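Local coordinates for cleavage stimulation factor 77 (PDB 2UY1), which probably serves as a helical-repeat scaffold in the pre-mRNA 3'-end cleavage machinery and may bind mRNA, at residues 18-23 with 34-39; 76-81 with 198-203; 388-393 with 404-409. All blocks are in the same frame, centred on the assembly; numbering follows the deposited sequence. Where two conformers were deposited one is given.

Interaction 1: residues 18-23 with 34-39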
loop_
_atom_site.group_PDB
_atom_site.type_symbol
_atom_site.label_atom_id
_atom_site.label_comp_id
_atom_site.label_asym_id
_atom_site.label_seq_id
_atom_site.Cartn_x
_atom_site.Cartn_y
_atom_site.Cartn_z
ATOM N N MET B 18 17.930 -29.262 -36.841
ATOM C CA MET B 18 17.345 -29.050 -38.157
ATOM C C MET B 18 18.344 -28.528 -39.196
ATOM O O MET B 18 18.484 -29.080 -40.300
ATOM C CB MET B 18 16.195 -28.050 -37.990
ATOM C CG MET B 18 15.291 -27.918 -39.151
ATOM S SD MET B 18 14.755 -29.492 -39.840
ATOM C CE MET B 18 13.768 -28.777 -41.148
ATOM N N GLU B 19 19.041 -27.468 -38.816
ATOM C CA GLU B 19 20.007 -26.794 -39.667
ATOM C C GLU B 19 21.233 -27.658 -39.925
ATOM O O GLU B 19 21.734 -27.641 -41.024
ATOM C CB GLU B 19 20.378 -25.429 -39.076
ATOM C CG GLU B 19 19.424 -24.271 -39.510
ATOM C CD GLU B 19 19.396 -23.066 -38.536
ATOM O OE1 GLU B 19 18.419 -22.242 -38.619
ATOM O OE2 GLU B 19 20.336 -22.943 -37.684
ATOM N N HIS B 20 21.687 -28.405 -38.917
ATOM C CA HIS B 20 22.762 -29.409 -39.055
ATOM C C HIS B 20 22.360 -30.521 -40.025
ATOM O O HIS B 20 23.106 -30.815 -40.999
ATOM C CB HIS B 20 23.129 -29.972 -37.678
ATOM C CG HIS B 20 24.255 -30.969 -37.696
ATOM N ND1 HIS B 20 25.422 -30.768 -38.399
ATOM C CD2 HIS B 20 24.402 -32.153 -37.061
ATOM C CE1 HIS B 20 26.230 -31.795 -38.210
ATOM N NE2 HIS B 20 25.626 -32.662 -37.423
ATOM N N ALA B 21 21.158 -31.083 -39.806
ATOM C CA ALA B 21 20.553 -32.092 -40.697
ATOM C C ALA B 21 20.480 -31.649 -42.152
ATOM O O ALA B 21 20.828 -32.421 -43.062
ATOM C CB ALA B 21 19.134 -32.574 -40.175
ATOM N N ARG B 22 20.075 -30.405 -42.365
ATOM C CA ARG B 22 19.943 -29.866 -43.721
ATOM C C ARG B 22 21.327 -29.668 -44.400
ATOM O O ARG B 22 21.499 -30.035 -45.571
ATOM C CB ARG B 22 19.134 -28.585 -43.697
ATOM C CG ARG B 22 18.735 -28.049 -45.043
ATOM C CD ARG B 22 17.957 -26.725 -44.891
ATOM N NE ARG B 22 16.524 -26.809 -44.516
ATOM C CZ ARG B 22 15.572 -27.520 -45.149
ATOM N NH1 ARG B 22 15.850 -28.334 -46.183
ATOM N NH2 ARG B 22 14.321 -27.453 -44.704
ATOM N N ARG B 23 22.291 -29.099 -43.660
ATOM C CA ARG B 23 23.715 -29.064 -44.085
ATOM C C ARG B 23 24.299 -30.435 -44.480
ATOM O O ARG B 23 24.912 -30.569 -45.581
ATOM C CB ARG B 23 24.608 -28.472 -42.985
ATOM C CG ARG B 23 24.726 -26.958 -42.917
ATOM C CD ARG B 23 25.583 -26.503 -41.712
ATOM N NE ARG B 23 24.761 -26.116 -40.553
ATOM C CZ ARG B 23 24.927 -26.581 -39.319
ATOM N NH1 ARG B 23 25.912 -27.426 -39.041
ATOM N NH2 ARG B 23 24.113 -26.194 -38.347
ATOM N N GLU B 34 22.306 -40.151 -41.353
ATOM C CA GLU B 34 21.607 -41.377 -40.919
ATOM C C GLU B 34 21.778 -41.675 -39.436
ATOM O O GLU B 34 20.831 -42.203 -38.825
ATOM C CB GLU B 34 21.994 -42.599 -41.766
ATOM C CG GLU B 34 21.327 -42.611 -43.144
ATOM C CD GLU B 34 21.256 -43.999 -43.787
ATOM O OE1 GLU B 34 21.461 -45.027 -43.094
ATOM O OE2 GLU B 34 20.984 -44.055 -44.999
ATOM N N SER B 35 22.966 -41.363 -38.872
ATOM C CA SER B 35 23.210 -41.387 -37.399
ATOM C C SER B 35 22.411 -40.288 -36.674
ATOM O O SER B 35 22.027 -40.454 -35.503
ATOM C CB SER B 35 24.701 -41.186 -37.055
ATOM O OG SER B 35 25.593 -41.865 -37.944
ATOM N N LEU B 36 22.211 -39.155 -37.367
ATOM C CA LEU B 36 21.545 -37.990 -36.784
ATOM C C LEU B 36 20.062 -38.291 -36.570
ATOM O O LEU B 36 19.520 -38.041 -35.496
ATOM C CB LEU B 36 21.691 -36.751 -37.664
ATOM C CG LEU B 36 20.936 -35.511 -37.111
ATOM C CD1 LEU B 36 21.726 -34.214 -37.246
ATOM C CD2 LEU B 36 19.502 -35.347 -37.665
ATOM N N PHE B 37 19.426 -38.791 -37.632
ATOM C CA PHE B 37 18.061 -39.261 -37.584
ATOM C C PHE B 37 17.933 -40.412 -36.582
ATOM O O PHE B 37 17.085 -40.376 -35.674
ATOM C CB PHE B 37 17.612 -39.693 -38.975
ATOM C CG PHE B 37 17.202 -38.545 -39.888
ATOM C CD1 PHE B 37 16.471 -37.462 -39.406
ATOM C CD2 PHE B 37 17.535 -38.570 -41.250
ATOM C CE1 PHE B 37 16.091 -36.438 -40.257
ATOM C CE2 PHE B 37 17.158 -37.533 -42.108
ATOM C CZ PHE B 37 16.428 -36.478 -41.608
ATOM N N GLY B 38 18.808 -41.406 -36.723
ATOM C CA GLY B 38 18.971 -42.469 -35.736
ATOM C C GLY B 38 18.847 -42.005 -34.306
ATOM O O GLY B 38 18.075 -42.577 -33.528
ATOM N N ARG B 39 19.591 -40.958 -33.960
ATOM C CA ARG B 39 19.578 -40.366 -32.601
ATOM C C ARG B 39 18.432 -39.381 -32.292
ATOM O O ARG B 39 17.982 -39.319 -31.147
ATOM C CB ARG B 39 20.920 -39.670 -32.299
ATOM C CG ARG B 39 22.111 -40.638 -32.126
ATOM C CD ARG B 39 23.483 -39.913 -32.084
ATOM N NE ARG B 39 23.773 -39.335 -30.768
ATOM C CZ ARG B 39 24.751 -38.462 -30.492
ATOM N NH1 ARG B 39 25.590 -38.021 -31.434
ATOM N NH2 ARG B 39 24.889 -38.029 -29.243
#
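Leu36 reaches across from helix 30-40 to His20 and Ala21 on helix 14-26, and it carries the whole contact from its side. At the start of the second segment, Glu34 and Ser35 look elsewhere: the OE2 atom of Glu34 is hydrogen-bonded to Tyr56 OH, and Ser35 OG bonds back to the carbonyl of Arg31 one turn earlier. Leu36 follows, its CA 7.1 Å from the CA of Ala21, the nearest pair of the two backbones. Its CG stands anti to the backbone N (chi1 177°), which carries the branch toward helix 14-26. There the methyl CD1 of Leu36 comes up against the imidazole, 3.4 Å from His20 CD2; its approach to the ring is oblique, and the two side chains pass one another pointing opposite ways. The other methyl, Leu36 CD2, lies 3.8 Å from Ala21 CB, so the small side chain of the alanine meets the leucine directly. One step on, Phe37 sends its ring into the same interior without quite touching residues 18-23; it meets Tyr53 edge-to-face. Met18 leans on Leu49 and Leu52, so helix 47-57 packs against both partners and forms the third wall of the core. No hydrogen bond crosses between the segments. Two consecutive helices running roughly antiparallel, joined by a short turn and backed by the next helix, are characteristic of the TPR-like helical repeats (HAT repeats) of the Suppressor of forked family.

Interaction 2: residues 76-81 with 198-203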
loop_
_atom_site.group_PDB
_atom_site.type_symbol
_atom_site.label_atom_id
_atom_site.label_comp_id
_atom_site.label_asym_id
_atom_site.label_seq_id
_atom_site.Cartn_x
_atom_site.Cartn_y
_atom_site.Cartn_z
ATOM N N GLY B 76 2.412 -41.368 -37.087
ATOM C CA GLY B 76 2.531 -41.905 -35.712
ATOM C C GLY B 76 2.844 -40.749 -34.766
ATOM O O GLY B 76 2.310 -40.672 -33.660
ATOM N N GLN B 77 3.692 -39.832 -35.238
ATOM C CA GLN B 77 4.148 -38.689 -34.445
ATOM C C GLN B 77 3.211 -37.484 -34.497
ATOM O O GLN B 77 2.925 -36.894 -33.454
ATOM C CB GLN B 77 5.537 -38.240 -34.881
ATOM C CG GLN B 77 6.250 -37.472 -33.788
ATOM C CD GLN B 77 7.133 -38.359 -32.943
ATOM O OE1 GLN B 77 6.880 -39.560 -32.811
ATOM N NE2 GLN B 77 8.211 -37.789 -32.413
ATOM N N PHE B 78 2.734 -37.134 -35.705
ATOM C CA PHE B 78 2.002 -35.910 -35.918
ATOM C C PHE B 78 0.513 -36.050 -36.261
ATOM O O PHE B 78 -0.062 -35.120 -36.820
ATOM C CB PHE B 78 2.716 -35.043 -36.959
ATOM C CG PHE B 78 4.125 -34.645 -36.558
ATOM C CD1 PHE B 78 4.356 -33.471 -35.815
ATOM C CD2 PHE B 78 5.207 -35.436 -36.901
ATOM C CE1 PHE B 78 5.636 -33.090 -35.443
ATOM C CE2 PHE B 78 6.485 -35.054 -36.541
ATOM C CZ PHE B 78 6.689 -33.874 -35.781
ATOM N N GLU B 79 -0.117 -37.180 -35.940
ATOM C CA GLU B 79 -1.546 -37.395 -36.286
ATOM C C GLU B 79 -2.510 -36.446 -35.535
ATOM O O GLU B 79 -3.612 -36.155 -36.006
ATOM C CB GLU B 79 -1.984 -38.860 -36.069
ATOM C CG GLU B 79 -1.977 -39.335 -34.582
ATOM C CD GLU B 79 -2.324 -40.793 -34.424
ATOM O OE1 GLU B 79 -1.767 -41.462 -33.508
ATOM O OE2 GLU B 79 -3.154 -41.283 -35.224
ATOM N N ASN B 80 -2.098 -35.990 -34.358
ATOM C CA ASN B 80 -2.964 -35.141 -33.524
ATOM C C ASN B 80 -2.736 -33.657 -33.800
ATOM O O ASN B 80 -3.403 -32.814 -33.193
ATOM C CB ASN B 80 -2.703 -35.447 -32.042
ATOM C CG ASN B 80 -3.458 -36.656 -31.555
ATOM O OD1 ASN B 80 -4.674 -36.600 -31.393
ATOM N ND2 ASN B 80 -2.747 -37.743 -31.277
ATOM N N TYR B 81 -1.789 -33.363 -34.707
ATOM C CA TYR B 81 -1.312 -32.003 -35.003
ATOM C C TYR B 81 -2.234 -31.177 -35.869
ATOM O O TYR B 81 -2.719 -31.649 -36.912
ATOM C CB TYR B 81 0.058 -32.086 -35.668
ATOM C CG TYR B 81 0.812 -30.796 -35.921
ATOM C CD1 TYR B 81 0.813 -29.732 -35.008
ATOM C CD2 TYR B 81 1.597 -30.681 -37.059
ATOM C CE1 TYR B 81 1.537 -28.569 -35.267
ATOM C CE2 TYR B 81 2.318 -29.557 -37.306
ATOM C CZ TYR B 81 2.295 -28.508 -36.416
ATOM O OH TYR B 81 3.063 -27.425 -36.736
ATOM N N MET B 198 -2.635 -35.894 -25.547
ATOM C CA MET B 198 -2.049 -34.973 -24.549
ATOM C C MET B 198 -0.506 -35.050 -24.549
ATOM O O MET B 198 0.192 -34.042 -24.323
ATOM C CB MET B 198 -2.592 -35.310 -23.140
ATOM C CG MET B 198 -4.066 -34.870 -22.864
ATOM S SD MET B 198 -4.506 -33.264 -23.560
ATOM C CE MET B 198 -3.354 -32.165 -22.700
ATOM N N HIS B 199 0.021 -36.250 -24.785
ATOM C CA HIS B 199 1.471 -36.435 -24.922
ATOM C C HIS B 199 1.977 -35.597 -26.083
ATOM O O HIS B 199 2.913 -34.835 -25.913
ATOM C CB HIS B 199 1.825 -37.903 -25.118
ATOM C CG HIS B 199 1.703 -38.730 -23.864
ATOM N ND1 HIS B 199 2.383 -38.436 -22.704
ATOM C CD2 HIS B 199 1.029 -39.879 -23.617
ATOM C CE1 HIS B 199 2.121 -39.351 -21.789
ATOM N NE2 HIS B 199 1.298 -40.241 -22.318
ATOM N N PHE B 200 1.311 -35.684 -27.242
ATOM C CA PHE B 200 1.730 -34.932 -28.428
ATOM C C PHE B 200 1.779 -33.448 -28.126
ATOM O O PHE B 200 2.759 -32.772 -28.458
ATOM C CB PHE B 200 0.805 -35.161 -29.644
ATOM C CG PHE B 200 1.000 -34.146 -30.710
ATOM C CD1 PHE B 200 2.024 -34.291 -31.640
ATOM C CD2 PHE B 200 0.230 -33.011 -30.745
ATOM C CE1 PHE B 200 2.236 -33.324 -32.592
ATOM C CE2 PHE B 200 0.434 -32.019 -31.712
ATOM C CZ PHE B 200 1.420 -32.181 -32.635
ATOM N N ILE B 201 0.688 -32.936 -27.546
ATOM C CA ILE B 201 0.561 -31.502 -27.277
ATOM C C ILE B 201 1.700 -31.032 -26.368
ATOM O O ILE B 201 2.362 -30.064 -26.699
ATOM C CB ILE B 201 -0.899 -31.145 -26.748
ATOM C CG1 ILE B 201 -1.912 -31.223 -27.921
ATOM C CG2 ILE B 201 -0.949 -29.815 -26.020
ATOM C CD1 ILE B 201 -3.375 -30.840 -27.577
ATOM N N HIS B 202 1.953 -31.729 -25.256
ATOM C CA HIS B 202 3.020 -31.343 -24.314
ATOM C C HIS B 202 4.433 -31.464 -24.943
ATOM O O HIS B 202 5.284 -30.594 -24.754
ATOM C CB HIS B 202 2.989 -32.208 -23.046
ATOM C CG HIS B 202 1.882 -31.862 -22.088
ATOM N ND1 HIS B 202 0.672 -32.532 -22.069
ATOM C CD2 HIS B 202 1.813 -30.927 -21.106
ATOM C CE1 HIS B 202 -0.115 -31.993 -21.148
ATOM N NE2 HIS B 202 0.557 -31.027 -20.541
ATOM N N ASN B 203 4.677 -32.529 -25.696
ATOM C CA ASN B 203 5.981 -32.671 -26.371
ATOM C C ASN B 203 6.194 -31.636 -27.452
ATOM O O ASN B 203 7.281 -31.055 -27.549
ATOM C CB ASN B 203 6.131 -34.056 -26.970
ATOM C CG ASN B 203 6.537 -35.064 -25.962
ATOM O OD1 ASN B 203 5.783 -35.993 -25.658
ATOM N ND2 ASN B 203 7.722 -34.888 -25.399
#
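In both Phe200 (chi1 165°) and Tyr81 (chi1 -173°) CG stands anti to the backbone N; this projects the Phe200 ring from helix 193-208 straight into the turn that follows helix 69-78, while Tyr81 turns its ring toward it. The tip of Phe200, CZ, presses on Tyr81 CB at 3.3 Å and on Tyr81 CD1 at 3.5 Å, and the two rings meet obliquely, their planes at 52°. Phe78 comes in at the edge of the Phe200 ring, near its plane, with Phe78 CD1 3.9 Å from Phe200 CE1. Over one face lies backbone: the carbonyl carbon of Asn80 and the N of Tyr81. Asn80 CB is 4.0 Å from Phe200 CD2. The carbonyl O of Gln77 sits 3.3 Å from Phe200 CD1. This is a type I beta turn, Phe78 to Tyr81, packed against the Phe200 ring, and it joins parts of the all-helical repeat fold more than a hundred residues apart in sequence. Trp82 adds an edge-to-face partner for Phe200, and a hydrogen bond from Arg197 NH1 to Asn80 O ties the same turn to helix 193-208. Elsewhere on that helix, Met198 O accepts two bonds from opposite faces of its plane, from His202 N and, at 2.8 Å, from His202 ND1; the ND1 bond and the stack on Tyr222 fix the imidazole's rotation.

Interaction 3: residues 388-393 with 404-409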
loop_
_atom_site.group_PDB
_atom_site.type_symbol
_atom_site.label_atom_id
_atom_site.label_comp_id
_atom_site.label_asym_id
_atom_site.label_seq_id
_atom_site.Cartn_x
_atom_site.Cartn_y
_atom_site.Cartn_z
ATOM N N ASP B 388 3.894 3.903 12.419
ATOM C CA ASP B 388 2.440 3.850 12.248
ATOM C C ASP B 388 1.726 2.618 12.842
ATOM O O ASP B 388 0.585 2.755 13.364
ATOM C CB ASP B 388 2.045 3.944 10.812
ATOM C CG ASP B 388 2.508 5.226 10.170
ATOM O OD1 ASP B 388 2.866 6.163 10.896
ATOM O OD2 ASP B 388 2.457 5.301 8.939
ATOM N N SER B 389 2.346 1.444 12.796
ATOM C CA SER B 389 1.762 0.240 13.484
ATOM C C SER B 389 1.740 0.388 14.975
ATOM O O SER B 389 0.712 0.078 15.627
ATOM C CB SER B 389 2.516 -1.041 13.078
ATOM O OG SER B 389 2.575 -1.086 11.653
ATOM N N MET B 390 2.826 0.905 15.544
ATOM C CA MET B 390 2.889 1.129 16.991
ATOM C C MET B 390 1.919 2.232 17.446
ATOM O O MET B 390 1.283 2.122 18.473
ATOM C CB MET B 390 4.361 1.419 17.421
ATOM C CG MET B 390 4.629 1.549 18.908
ATOM S SD MET B 390 4.458 -0.076 19.750
ATOM C CE MET B 390 2.778 -0.042 20.162
ATOM N N ILE B 391 1.817 3.323 16.696
ATOM C CA ILE B 391 0.845 4.405 17.006
ATOM C C ILE B 391 -0.591 3.869 16.935
ATOM O O ILE B 391 -1.442 4.224 17.771
ATOM C CB ILE B 391 1.048 5.662 16.010
ATOM C CG1 ILE B 391 2.333 6.445 16.399
ATOM C CG2 ILE B 391 -0.255 6.603 15.991
ATOM C CD1 ILE B 391 2.982 7.343 15.251
ATOM N N GLU B 392 -0.899 3.069 15.929
ATOM C CA GLU B 392 -2.264 2.529 15.772
ATOM C C GLU B 392 -2.604 1.530 16.890
ATOM O O GLU B 392 -3.687 1.592 17.512
ATOM C CB GLU B 392 -2.460 1.831 14.418
ATOM C CG GLU B 392 -3.900 1.109 14.201
ATOM C CD GLU B 392 -5.074 2.067 13.907
ATOM O OE1 GLU B 392 -4.961 3.300 14.130
ATOM O OE2 GLU B 392 -6.149 1.610 13.445
ATOM N N TYR B 393 -1.668 0.637 17.155
ATOM C CA TYR B 393 -1.773 -0.256 18.386
ATOM C C TYR B 393 -2.021 0.443 19.754
ATOM O O TYR B 393 -2.933 0.074 20.498
ATOM C CB TYR B 393 -0.522 -1.108 18.468
ATOM C CG TYR B 393 -0.608 -2.223 19.515
ATOM C CD1 TYR B 393 -1.075 -3.484 19.166
ATOM C CD2 TYR B 393 -0.249 -1.995 20.821
ATOM C CE1 TYR B 393 -1.102 -4.526 20.097
ATOM C CE2 TYR B 393 -0.293 -3.032 21.784
ATOM C CZ TYR B 393 -0.716 -4.265 21.403
ATOM O OH TYR B 393 -0.790 -5.285 22.311
ATOM N N ARG B 404 0.013 10.010 22.456
ATOM C CA ARG B 404 0.390 11.408 22.170
ATOM C C ARG B 404 1.897 11.558 22.120
ATOM O O ARG B 404 2.448 12.268 21.252
ATOM C CB ARG B 404 -0.201 12.382 23.188
ATOM C CG ARG B 404 -1.625 12.806 22.947
ATOM C CD ARG B 404 -2.080 13.953 23.896
ATOM N NE ARG B 404 -3.336 14.527 23.402
ATOM C CZ ARG B 404 -3.378 15.482 22.492
ATOM N NH1 ARG B 404 -2.238 15.969 22.047
ATOM N NH2 ARG B 404 -4.528 15.963 22.077
ATOM N N GLU B 405 2.597 10.850 23.020
ATOM C CA GLU B 405 4.073 10.802 23.060
ATOM C C GLU B 405 4.670 10.117 21.820
ATOM O O GLU B 405 5.596 10.628 21.211
ATOM C CB GLU B 405 4.583 10.116 24.321
ATOM C CG GLU B 405 4.611 11.021 25.610
ATOM C CD GLU B 405 4.784 10.229 26.923
ATOM O OE1 GLU B 405 4.975 8.994 26.914
ATOM O OE2 GLU B 405 4.695 10.839 27.976
ATOM N N LEU B 406 4.133 8.980 21.405
ATOM C CA LEU B 406 4.564 8.338 20.150
ATOM C C LEU B 406 4.331 9.181 18.863
ATOM O O LEU B 406 5.153 9.121 17.952
ATOM C CB LEU B 406 3.844 7.009 19.953
ATOM C CG LEU B 406 4.117 5.924 20.982
ATOM C CD1 LEU B 406 3.140 4.770 20.759
ATOM C CD2 LEU B 406 5.575 5.455 20.822
ATOM N N VAL B 407 3.197 9.851 18.745
ATOM C CA VAL B 407 3.001 10.910 17.738
ATOM C C VAL B 407 4.072 12.034 17.833
ATOM O O VAL B 407 4.702 12.364 16.848
ATOM C CB VAL B 407 1.577 11.529 17.789
ATOM C CG1 VAL B 407 1.483 12.666 16.724
ATOM C CG2 VAL B 407 0.491 10.427 17.558
ATOM N N ASP B 408 4.317 12.582 19.018
ATOM C CA ASP B 408 5.371 13.626 19.157
ATOM C C ASP B 408 6.661 13.052 18.628
ATOM O O ASP B 408 7.393 13.701 17.836
ATOM C CB ASP B 408 5.689 14.007 20.605
ATOM C CG ASP B 408 4.648 14.866 21.261
ATOM O OD1 ASP B 408 3.904 15.541 20.533
ATOM O OD2 ASP B 408 4.581 14.840 22.532
ATOM N N GLN B 409 6.999 11.871 19.130
ATOM C CA GLN B 409 8.227 11.141 18.694
ATOM C C GLN B 409 8.372 10.852 17.191
ATOM O O GLN B 409 9.437 11.022 16.651
ATOM C CB GLN B 409 8.419 9.838 19.490
ATOM C CG GLN B 409 8.993 9.981 20.933
ATOM C CD GLN B 409 8.661 8.721 21.788
ATOM O OE1 GLN B 409 8.811 7.623 21.313
ATOM N NE2 GLN B 409 8.193 8.904 23.030
#
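Helices 384-397 and 400-415 form an antiparallel pair of consecutive helices, the kind of hairpin from which TPR-like solenoids are built. Their segments run at 160° to each other, with axes 9.6 Å apart. Between them Ile391 and Leu406 lie flank to flank, pointing toward each other's helix, with Ile391 CG1 3.9 Å from Leu406 CB. With CG1 anti to the carbonyl carbon (chi1 -74°) and chi2 extended (158°), the isoleucine stretches its long branch toward the facing backbone, and Ile391 CD1 rests 3.9 Å from Leu406 O. Its other branch, Ile391 CG2, turns to Val407 and meets Val407 CG2 at 4.2 Å. Leu406 answers with CD1, set 4.0 Å from Met390 CG; the methionine chain bends at both chi2 and chi3 and packs on against Phe361 and Phe377 of the preceding helices. Asp388 OD1 makes a salt bridge to Lys410 NZ, and Arg404 and Asp408 form salt bridges with the second protein chain of the assembly. No hydrogen bond links the two segments, so their mutual hold is apolar, set by the fit of aliphatic and thioether side chains in a buried interior.

All three contacts belong to the Suppressor of forked helical array, yet they sample very different parts of an elongated chain. Interactions 1 and 2 are neighbours, their centres 21 Å apart and nearest atoms about 10 Å apart; helix 47-57 bridges them, touching Met18 in the first and Phe78 and Tyr81 in the second. Interaction 3 lies on the opposite side of the chain's centre, 73 Å from interaction 1 and 64 Å from interaction 2, centre to centre. Interactions 1 and 3 are local pairings of consecutive helices, whereas interaction 2 joins distant stretches of sequence. Among the three, the second protein chain comes close only at interaction 3.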